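Local coordinates for protein hookworm platelet inhibitor 1 (Ancylostoma caninum, PDB 4TPV) that inhibits platelet aggregation and the adhesion of resting platelets to fibrinogen and collagen, possibly by binding platelet integrins, at residues Y2-L11 and Y44-Y53; S64-V72 and K102-M112. All coordinates share one frame; numbering follows the deposited sequence.

The two contacts follow one another along the chain, contact 1 closing before contact 2 opens, and their centres lie about 20 Å apart, with nearest atoms about 5 Å apart and no touch between them. Helix 46-56 of contact 1 runs on through a loop into strand 68-73 of contact 2. Both belong to the CAP domain and its four-stranded sheet: helix 46-56 packs against strands 119-127 and 130-138, and the outermost strands, 43-44 and 68-73, each contribute residues to one contact. Contact 1 fastens the N-terminal segment to helix 46-56 by a disulfide and a salt-bridge network, whereas contact 2 joins an edge strand to helix 107-113 through asparagine amides.

Contact 1: Y2-L11 and Y44-Y53; sequences YSLCQQREKL and YDCTLEEKAY
The guanidinium of Arg-8 lies flat on the Tyr-53 ring, their planes 11° apart and their centres separated by 4.1 Å. Tyr-53 CD2 sits beneath the middle of the guanidinium, while Gln-6 OE1 approaches the opposite face near its rim. Two carboxylate oxygens occupy the edge: Arg-8 NE donates to Glu-49 OE1 at 3.0 Å, on the anti side of that oxygen, and NH2 points almost straight at Glu-50 OE1 (175°). The Glu-50 carboxylate is nearly coplanar with the guanidinium, and its other oxygen pairs with Lys-54. Stack and edge bonds together fix the rotation of the arginine head. A bend at chi2 (-71°) carries the Arg-8 chain across the Tyr-53 ring, CD standing over the face 3.9 Å from the ring centroid.

Leu-11 comes in near the same tyrosine, its CB 3.5 Å from Tyr-53 OH, and its CD2 meets the carboxylate of Glu-49. This packing fixes the segment before helix 13-34 of the CAP domain onto helix 46-56, and a disulfide between Cys-5 SG and Cys-46 SG makes the join covalent at the helix's first turn. Beside the disulfide, Tyr-2 turns its edge toward the face of Tyr-44 in an offset T-shaped pair, and Tyr-2 CE1 reaches Tyr-44 CB at 3.7 Å. Cys-5 SG meets the rim of the Tyr-44 ring at CE2.

Glu-49 is buried yet well supplied with donors. Its OE2 accepts from Tyr-44 OH at 2.6 Å through the anti lone pair and forms a salt bridge with Arg-16 of helix 13-34. The two arginines, Arg-8 and Arg-16, probably favour its ionised form. A water joins Glu-49 OE1 to Gln-6 N.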
loop_
_atom_site.group_PDB
_atom_site.type_symbol
_atom_site.label_atom_id
_atom_site.label_comp_id
_atom_site.label_asym_id
_atom_site.label_seq_id
_atom_site.Cartn_x
_atom_site.Cartn_y
_atom_site.Cartn_z
ATOM N N TYR A 2 14.571 0.449 8.949
ATOM C CA TYR A 2 14.988 0.210 7.565
ATOM C C TYR A 2 16.388 -0.350 7.480
ATOM O O TYR A 2 17.045 -0.188 6.456
ATOM C CB TYR A 2 14.942 1.492 6.738
ATOM C CG TYR A 2 13.677 2.270 6.920
ATOM C CD1 TYR A 2 12.464 1.772 6.467
ATOM C CD2 TYR A 2 13.689 3.508 7.546
ATOM C CE1 TYR A 2 11.292 2.490 6.641
ATOM C CE2 TYR A 2 12.532 4.223 7.724
ATOM C CZ TYR A 2 11.340 3.718 7.273
ATOM O OH TYR A 2 10.205 4.453 7.460
ATOM N N SER A 3 16.842 -1.002 8.544
ATOM C CA SER A 3 18.225 -1.452 8.610
ATOM C C SER A 3 18.554 -2.475 7.518
ATOM O O SER A 3 19.702 -2.594 7.095
ATOM C CB SER A 3 18.528 -2.037 9.996
ATOM O OG SER A 3 17.645 -3.097 10.323
ATOM N N LEU A 4 17.546 -3.202 7.053
ATOM C CA LEU A 4 17.775 -4.282 6.092
ATOM C C LEU A 4 17.669 -3.776 4.659
ATOM O O LEU A 4 17.787 -4.544 3.706
ATOM C CB LEU A 4 16.781 -5.413 6.314
ATOM C CG LEU A 4 16.745 -5.944 7.744
ATOM C CD1 LEU A 4 15.707 -7.046 7.873
ATOM C CD2 LEU A 4 18.111 -6.444 8.136
ATOM N N CYS A 5 17.420 -2.481 4.519
ATOM C CA CYS A 5 17.390 -1.876 3.198
ATOM C C CYS A 5 18.769 -1.407 2.830
ATOM O O CYS A 5 19.563 -1.012 3.691
ATOM C CB CYS A 5 16.427 -0.694 3.125
ATOM S SG CYS A 5 14.656 -1.092 2.993
ATOM N N GLN A 6 19.049 -1.438 1.538
ATOM C CA GLN A 6 20.346 -1.017 1.039
ATOM C C GLN A 6 20.235 0.385 0.473
ATOM O O GLN A 6 19.124 0.914 0.299
ATOM C CB GLN A 6 20.839 -1.973 -0.028
ATOM C CG GLN A 6 20.117 -1.792 -1.338
ATOM C CD GLN A 6 20.376 -2.920 -2.286
ATOM O OE1 GLN A 6 19.718 -3.965 -2.220
ATOM N NE2 GLN A 6 21.340 -2.730 -3.184
ATOM N N GLN A 7 21.383 0.995 0.188
ATOM C CA GLN A 7 21.382 2.334 -0.378
ATOM C C GLN A 7 20.743 2.316 -1.760
ATOM O O GLN A 7 21.127 1.529 -2.612
ATOM C CB GLN A 7 22.802 2.899 -0.466
ATOM C CG GLN A 7 22.819 4.420 -0.517
ATOM C CD GLN A 7 23.913 4.976 -1.403
ATOM O OE1 GLN A 7 25.047 4.483 -1.403
ATOM N NE2 GLN A 7 23.579 6.014 -2.170
ATOM N N ARG A 8 19.751 3.174 -1.974
ATOM C CA ARG A 8 19.150 3.298 -3.291
ATOM C C ARG A 8 19.414 4.679 -3.854
ATOM O O ARG A 8 19.497 5.657 -3.112
ATOM C CB ARG A 8 17.643 3.036 -3.242
ATOM C CG ARG A 8 17.266 1.679 -2.653
ATOM C CD ARG A 8 17.612 0.486 -3.549
ATOM N NE ARG A 8 17.046 -0.741 -2.979
ATOM C CZ ARG A 8 17.166 -1.951 -3.517
ATOM N NH1 ARG A 8 17.809 -2.107 -4.654
ATOM N NH2 ARG A 8 16.615 -3.006 -2.931
ATOM N N GLU A 9 19.517 4.758 -5.170
ATOM C CA GLU A 9 19.863 6.007 -5.821
ATOM C C GLU A 9 18.780 7.069 -5.688
ATOM O O GLU A 9 19.088 8.248 -5.515
ATOM C CB GLU A 9 20.158 5.757 -7.294
ATOM C CG GLU A 9 20.106 7.014 -8.123
ATOM C CD GLU A 9 20.745 6.831 -9.471
ATOM O OE1 GLU A 9 21.205 5.705 -9.757
ATOM O OE2 GLU A 9 20.792 7.816 -10.236
ATOM N N LYS A 10 17.516 6.657 -5.767
ATOM C CA LYS A 10 16.400 7.608 -5.814
ATOM C C LYS A 10 15.405 7.437 -4.660
ATOM O O LYS A 10 14.293 7.986 -4.687
ATOM C CB LYS A 10 15.667 7.481 -7.158
ATOM C CG LYS A 10 16.559 7.742 -8.370
ATOM C CD LYS A 10 15.814 7.508 -9.677
ATOM C CE LYS A 10 14.916 8.679 -10.051
ATOM N NZ LYS A 10 15.702 9.886 -10.468
ATOM N N LEU A 11 15.814 6.693 -3.640
ATOM C CA LEU A 11 14.954 6.407 -2.499
ATOM C C LEU A 11 15.819 6.377 -1.231
ATOM O O LEU A 11 16.884 5.748 -1.234
ATOM C CB LEU A 11 14.235 5.063 -2.711
ATOM C CG LEU A 11 13.255 4.634 -1.622
ATOM C CD1 LEU A 11 12.005 5.487 -1.675
ATOM C CD2 LEU A 11 12.892 3.146 -1.736
ATOM N N TYR A 44 6.737 -0.857 6.682
ATOM C CA TYR A 44 7.648 -0.945 5.539
ATOM C C TYR A 44 8.403 -2.285 5.572
ATOM O O TYR A 44 8.738 -2.792 6.638
ATOM C CB TYR A 44 8.638 0.219 5.517
ATOM C CG TYR A 44 9.196 0.430 4.128
ATOM C CD1 TYR A 44 8.450 1.099 3.164
ATOM C CD2 TYR A 44 10.449 -0.091 3.766
ATOM C CE1 TYR A 44 8.921 1.274 1.892
ATOM C CE2 TYR A 44 10.935 0.077 2.483
ATOM C CZ TYR A 44 10.167 0.759 1.548
ATOM O OH TYR A 44 10.617 0.934 0.266
ATOM N N ASP A 45 8.651 -2.865 4.400
ATOM C CA ASP A 45 9.285 -4.182 4.336
ATOM C C ASP A 45 10.388 -4.146 3.301
ATOM O O ASP A 45 10.126 -3.959 2.107
ATOM C CB ASP A 45 8.247 -5.257 3.984
ATOM C CG ASP A 45 8.821 -6.654 4.033
ATOM O OD1 ASP A 45 9.493 -7.064 3.059
ATOM O OD2 ASP A 45 8.595 -7.335 5.054
ATOM N N CYS A 46 11.634 -4.253 3.756
ATOM C CA CYS A 46 12.754 -4.104 2.825
ATOM C C CYS A 46 12.857 -5.279 1.849
ATOM O O CYS A 46 13.442 -5.134 0.786
ATOM C CB CYS A 46 14.065 -3.908 3.580
ATOM S SG CYS A 46 14.095 -2.345 4.486
ATOM N N THR A 47 12.275 -6.430 2.185
ATOM C CA THR A 47 12.195 -7.526 1.225
ATOM C C THR A 47 11.243 -7.209 0.055
ATOM O O THR A 47 11.567 -7.477 -1.115
ATOM C CB THR A 47 11.768 -8.815 1.928
ATOM O OG1 THR A 47 12.834 -9.216 2.808
ATOM C CG2 THR A 47 11.529 -9.914 0.916
ATOM N N LEU A 48 10.082 -6.633 0.355
ATOM C CA LEU A 48 9.188 -6.160 -0.693
ATOM C C LEU A 48 9.814 -5.026 -1.494
ATOM O O LEU A 48 9.562 -4.909 -2.691
ATOM C CB LEU A 48 7.861 -5.698 -0.099
ATOM C CG LEU A 48 7.042 -6.847 0.445
ATOM C CD1 LEU A 48 5.682 -6.320 0.892
ATOM C CD2 LEU A 48 6.870 -7.939 -0.614
ATOM N N GLU A 49 10.632 -4.196 -0.845
ATOM C CA GLU A 49 11.334 -3.158 -1.598
ATOM C C GLU A 49 12.235 -3.781 -2.660
ATOM O O GLU A 49 12.268 -3.317 -3.805
ATOM C CB GLU A 49 12.168 -2.243 -0.692
ATOM C CG GLU A 49 13.077 -1.290 -1.494
ATOM C CD GLU A 49 13.812 -0.274 -0.627
ATOM O OE1 GLU A 49 15.061 -0.195 -0.745
ATOM O OE2 GLU A 49 13.151 0.447 0.143
ATOM N N GLU A 50 12.974 -4.828 -2.298
ATOM C CA GLU A 50 13.827 -5.479 -3.286
ATOM C C GLU A 50 12.979 -6.094 -4.415
ATOM O O GLU A 50 13.345 -5.998 -5.586
ATOM C CB GLU A 50 14.710 -6.539 -2.638
ATOM C CG GLU A 50 15.362 -7.483 -3.651
ATOM C CD GLU A 50 16.490 -6.867 -4.477
ATOM O OE1 GLU A 50 16.801 -5.668 -4.315
ATOM O OE2 GLU A 50 17.058 -7.609 -5.307
ATOM N N LYS A 51 11.833 -6.677 -4.066
ATOM C CA LYS A 51 10.919 -7.211 -5.074
ATOM C C LYS A 51 10.445 -6.085 -5.996
ATOM O O LYS A 51 10.360 -6.241 -7.229
ATOM C CB LYS A 51 9.725 -7.899 -4.398
ATOM C CG LYS A 51 8.798 -8.670 -5.333
ATOM C CD LYS A 51 7.647 -9.275 -4.537
ATOM C CE LYS A 51 6.676 -10.016 -5.452
ATOM N NZ LYS A 51 5.398 -10.350 -4.753
ATOM N N ALA A 52 10.167 -4.942 -5.390
ATOM C CA ALA A 52 9.720 -3.788 -6.163
ATOM C C ALA A 52 10.802 -3.290 -7.119
ATOM O O ALA A 52 10.493 -2.925 -8.261
ATOM C CB ALA A 52 9.267 -2.659 -5.219
ATOM N N TYR A 53 12.070 -3.281 -6.677
ATOM C CA TYR A 53 13.160 -2.858 -7.561
ATOM C C TYR A 53 13.355 -3.848 -8.706
ATOM O O TYR A 53 13.504 -3.447 -9.859
ATOM C CB TYR A 53 14.483 -2.648 -6.780
ATOM C CG TYR A 53 14.612 -1.218 -6.351
ATOM C CD1 TYR A 53 15.043 -0.243 -7.248
ATOM C CD2 TYR A 53 14.208 -0.815 -5.093
ATOM C CE1 TYR A 53 15.104 1.092 -6.891
ATOM C CE2 TYR A 53 14.253 0.527 -4.722
ATOM C CZ TYR A 53 14.713 1.478 -5.628
ATOM O OH TYR A 53 14.769 2.802 -5.281
HETATM O O HOH W 1 18.923 -4.754 -5.527
HETATM O O HOH W 2 16.854 -1.953 -0.127
HETATM O O HOH W 3 16.062 -4.289 -0.147
HETATM O O HOH W 4 16.578 4.155 -6.684
#

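Contact 2: S64-V72 and K102-M112; sequences SSEEENVDV and KNGKTSNIANM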
loop_
_atom_site.group_PDB
_atom_site.type_symbol
_atom_site.label_atom_id
_atom_site.label_comp_id
_atom_site.label_asym_id
_atom_site.label_seq_id
_atom_site.Cartn_x
_atom_site.Cartn_y
_atom_site.Cartn_z
ATOM N N SER A 64 2.762 -6.298 -12.932
ATOM C CA SER A 64 3.071 -7.644 -13.386
ATOM C C SER A 64 2.446 -8.743 -12.515
ATOM O O SER A 64 2.539 -9.923 -12.849
ATOM C CB SER A 64 4.590 -7.844 -13.440
ATOM O OG SER A 64 5.157 -7.716 -12.153
ATOM N N SER A 65 1.819 -8.356 -11.401
ATOM C CA SER A 65 1.141 -9.292 -10.493
ATOM C C SER A 65 0.066 -8.546 -9.720
ATOM O O SER A 65 0.059 -7.300 -9.742
ATOM C CB SER A 65 2.137 -9.934 -9.523
ATOM O OG SER A 65 2.611 -8.971 -8.587
ATOM N N GLU A 66 -0.816 -9.269 -9.022
ATOM C CA GLU A 66 -1.935 -8.586 -8.335
ATOM C C GLU A 66 -1.462 -7.652 -7.208
ATOM O O GLU A 66 -2.139 -6.647 -6.893
ATOM C CB GLU A 66 -2.950 -9.596 -7.777
ATOM C CG GLU A 66 -3.818 -10.280 -8.830
ATOM C CD GLU A 66 -4.772 -9.319 -9.525
ATOM O OE1 GLU A 66 -5.151 -8.284 -8.924
ATOM O OE2 GLU A 66 -5.152 -9.607 -10.680
ATOM N N GLU A 67 -0.313 -7.960 -6.600
ATOM C CA GLU A 67 0.147 -7.174 -5.452
ATOM C C GLU A 67 1.160 -6.066 -5.827
ATOM O O GLU A 67 1.888 -5.551 -4.981
ATOM C CB GLU A 67 0.749 -8.102 -4.380
ATOM C CG GLU A 67 -0.147 -8.315 -3.131
ATOM C CD GLU A 67 -1.403 -9.149 -3.378
ATOM O OE1 GLU A 67 -1.420 -9.967 -4.315
ATOM O OE2 GLU A 67 -2.379 -9.008 -2.612
ATOM N N GLU A 68 1.147 -5.648 -7.083
ATOM C CA GLU A 68 2.004 -4.558 -7.518
ATOM C C GLU A 68 1.210 -3.327 -7.973
ATOM O O GLU A 68 0.208 -3.435 -8.686
ATOM C CB GLU A 68 2.902 -5.025 -8.646
ATOM C CG GLU A 68 3.866 -3.963 -9.116
ATOM C CD GLU A 68 4.858 -4.523 -10.094
ATOM O OE1 GLU A 68 4.485 -4.709 -11.260
ATOM O OE2 GLU A 68 6.002 -4.815 -9.681
ATOM N N ASN A 69 1.671 -2.155 -7.538
ATOM C CA ASN A 69 1.189 -0.871 -8.063
ATOM C C ASN A 69 2.284 -0.203 -8.887
ATOM O O ASN A 69 3.460 -0.261 -8.509
ATOM C CB ASN A 69 0.765 0.069 -6.926
ATOM C CG ASN A 69 -0.602 -0.252 -6.357
ATOM O OD1 ASN A 69 -1.262 -1.198 -6.768
ATOM N ND2 ASN A 69 -1.029 0.553 -5.386
ATOM N N VAL A 70 1.918 0.432 -10.000
ATOM C CA VAL A 70 2.873 1.171 -10.814
ATOM C C VAL A 70 2.351 2.557 -11.111
ATOM O O VAL A 70 1.145 2.741 -11.323
ATOM C CB VAL A 70 3.168 0.433 -12.141
ATOM C CG1 VAL A 70 4.253 1.160 -12.959
ATOM C CG2 VAL A 70 3.581 -0.996 -11.851
ATOM N N ASP A 71 3.257 3.532 -11.091
ATOM C CA ASP A 71 2.944 4.870 -11.570
ATOM C C ASP A 71 4.066 5.369 -12.450
ATOM O O ASP A 71 5.227 5.063 -12.195
ATOM C CB ASP A 71 2.724 5.815 -10.399
ATOM C CG ASP A 71 2.123 7.148 -10.821
ATOM O OD1 ASP A 71 1.424 7.217 -11.861
ATOM O OD2 ASP A 71 2.361 8.130 -10.089
ATOM N N VAL A 72 3.723 6.123 -13.492
ATOM C CA VAL A 72 4.691 6.592 -14.464
ATOM C C VAL A 72 4.463 8.082 -14.715
ATOM O O VAL A 72 3.350 8.488 -15.053
ATOM C CB VAL A 72 4.583 5.828 -15.813
ATOM C CG1 VAL A 72 5.584 6.379 -16.831
ATOM C CG2 VAL A 72 4.778 4.333 -15.608
ATOM N N LYS A 102 -11.803 -6.510 -11.307
ATOM C CA LYS A 102 -10.571 -6.277 -12.051
ATOM C C LYS A 102 -10.916 -5.639 -13.395
ATOM O O LYS A 102 -11.293 -6.318 -14.344
ATOM C CB LYS A 102 -9.803 -7.591 -12.229
ATOM C CG LYS A 102 -8.494 -7.497 -13.031
ATOM C CD LYS A 102 -7.760 -8.831 -13.006
ATOM C CE LYS A 102 -6.522 -8.830 -13.872
ATOM N NZ LYS A 102 -5.480 -7.900 -13.383
ATOM N N ASN A 103 -10.816 -4.314 -13.461
ATOM C CA ASN A 103 -11.289 -3.584 -14.640
ATOM C C ASN A 103 -10.291 -2.513 -15.063
ATOM O O ASN A 103 -10.605 -1.646 -15.884
ATOM C CB ASN A 103 -12.665 -2.957 -14.369
ATOM C CG ASN A 103 -12.660 -2.008 -13.170
ATOM O OD1 ASN A 103 -11.638 -1.434 -12.816
ATOM N ND2 ASN A 103 -13.818 -1.860 -12.531
ATOM N N GLY A 104 -9.087 -2.586 -14.505
ATOM C CA GLY A 104 -8.042 -1.645 -14.849
ATOM C C GLY A 104 -8.181 -0.267 -14.235
ATOM O O GLY A 104 -7.303 0.573 -14.404
ATOM N N LYS A 105 -9.261 -0.046 -13.496
ATOM C CA LYS A 105 -9.554 1.275 -12.944
ATOM C C LYS A 105 -9.310 1.399 -11.455
ATOM O O LYS A 105 -9.235 2.513 -10.941
ATOM C CB LYS A 105 -11.010 1.662 -13.240
ATOM C CG LYS A 105 -11.303 1.741 -14.723
ATOM C CD LYS A 105 -12.752 2.051 -15.002
ATOM C CE LYS A 105 -13.606 0.820 -14.801
ATOM N NZ LYS A 105 -14.914 0.966 -15.518
ATOM N N THR A 106 -9.181 0.271 -10.756
ATOM C CA THR A 106 -9.126 0.326 -9.298
ATOM C C THR A 106 -8.025 -0.535 -8.693
ATOM O O THR A 106 -8.016 -0.765 -7.490
ATOM C CB THR A 106 -10.468 -0.122 -8.665
ATOM O OG1 THR A 106 -10.831 -1.417 -9.166
ATOM C CG2 THR A 106 -11.565 0.870 -8.994
ATOM N N SER A 107 -7.108 -1.022 -9.514
ATOM C CA SER A 107 -6.107 -1.949 -8.993
ATOM C C SER A 107 -5.196 -1.268 -7.961
ATOM O O SER A 107 -4.847 -1.865 -6.938
ATOM C CB SER A 107 -5.287 -2.529 -10.138
ATOM O OG SER A 107 -4.326 -3.465 -9.664
ATOM N N ASN A 108 -4.824 -0.020 -8.206
ATOM C CA ASN A 108 -3.904 0.628 -7.271
ATOM C C ASN A 108 -4.593 0.941 -5.948
ATOM O O ASN A 108 -4.050 0.672 -4.869
ATOM C CB ASN A 108 -3.317 1.901 -7.885
ATOM C CG ASN A 108 -2.501 1.615 -9.124
ATOM O OD1 ASN A 108 -1.462 0.939 -9.055
ATOM N ND2 ASN A 108 -2.940 2.138 -10.255
ATOM N N ILE A 109 -5.787 1.516 -6.000
ATOM C CA ILE A 109 -6.442 1.819 -4.742
ATOM C C ILE A 109 -6.734 0.522 -3.971
ATOM O O ILE A 109 -6.559 0.471 -2.772
ATOM C CB ILE A 109 -7.737 2.654 -4.938
ATOM C CG1 ILE A 109 -8.366 2.994 -3.581
ATOM C CG2 ILE A 109 -8.741 1.930 -5.813
ATOM C CD1 ILE A 109 -7.536 3.967 -2.731
ATOM N N ALA A 110 -7.145 -0.531 -4.674
ATOM C CA ALA A 110 -7.423 -1.806 -4.001
ATOM C C ALA A 110 -6.187 -2.357 -3.272
ATOM O O ALA A 110 -6.311 -2.907 -2.160
ATOM C CB ALA A 110 -7.960 -2.823 -5.014
ATOM N N ASN A 111 -5.006 -2.227 -3.869
ATOM C CA ASN A 111 -3.803 -2.699 -3.199
ATOM C C ASN A 111 -3.551 -1.881 -1.937
ATOM O O ASN A 111 -3.136 -2.420 -0.908
ATOM C CB ASN A 111 -2.576 -2.617 -4.119
ATOM C CG ASN A 111 -2.226 -3.956 -4.762
ATOM O OD1 ASN A 111 -2.265 -5.016 -4.118
ATOM N ND2 ASN A 111 -1.845 -3.905 -6.043
ATOM N N MET A 112 -3.806 -0.572 -2.020
ATOM C CA MET A 112 -3.523 0.314 -0.895
ATOM C C MET A 112 -4.469 0.113 0.281
ATOM O O MET A 112 -4.058 0.294 1.423
ATOM C CB MET A 112 -3.555 1.790 -1.325
ATOM C CG MET A 112 -2.434 2.177 -2.267
ATOM S SD MET A 112 -2.094 3.954 -2.275
ATOM C CE MET A 112 -3.684 4.621 -2.744
HETATM O O HOH W 5 -5.921 -6.524 -10.864
HETATM O O HOH W 6 -2.058 -2.060 -9.460
HETATM O O HOH W 7 -0.683 -0.165 -11.337
#
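Lys-102 reaches Glu-66 with its terminal amine, NZ donating to OE2 at 3.2 Å in a salt bridge, on the syn side but well out of the carboxylate plane. The lysine chain runs extended as far as CE and turns at chi4 (65°), which brings NZ to Glu-66. A water links the same amine to Glu-66 OE1, which also pairs with Lys-142. The two segments belong to the CAP domain: strand 68-73, at one border of the central sheet, is joined here to helix 107-113, the axes of 68-72 and 107-112 running at 131° to each other.

Ser-107 opens the helix and shares a water with Glu-68 O, its OG bonding to Lys-142 as well. One residue on, Asn-108 slides past Asn-69 with the two amide planes nearly perpendicular. The Asn-69 side chain donates from ND2 to Asn-108 O at 3.1 Å, and that oxygen also takes the helical bond from Met-112 N. Asn-108 ND2 bonds to Glu-91 OE2, while OD1 lies against the Asn-69 amide and takes a water that also binds Val-70 N.

Asn-111, buried on the helix face toward the strand, spends both hydrogens of its amide on the facing segment. Asn-69 OD1 lies close to the amide plane of Asn-111 and receives ND2 at 2.9 Å, although the donor stands 40° out of the Asn-69 carbonyl plane. The other hydrogen of Asn-111 ND2 goes to Glu-66 O, 2.9 Å away. Asn-69 thus grips the helix at Asn-108 and Asn-111, about one turn apart. Met-112 lays its CG 3.8 Å from Asn-69 ND2.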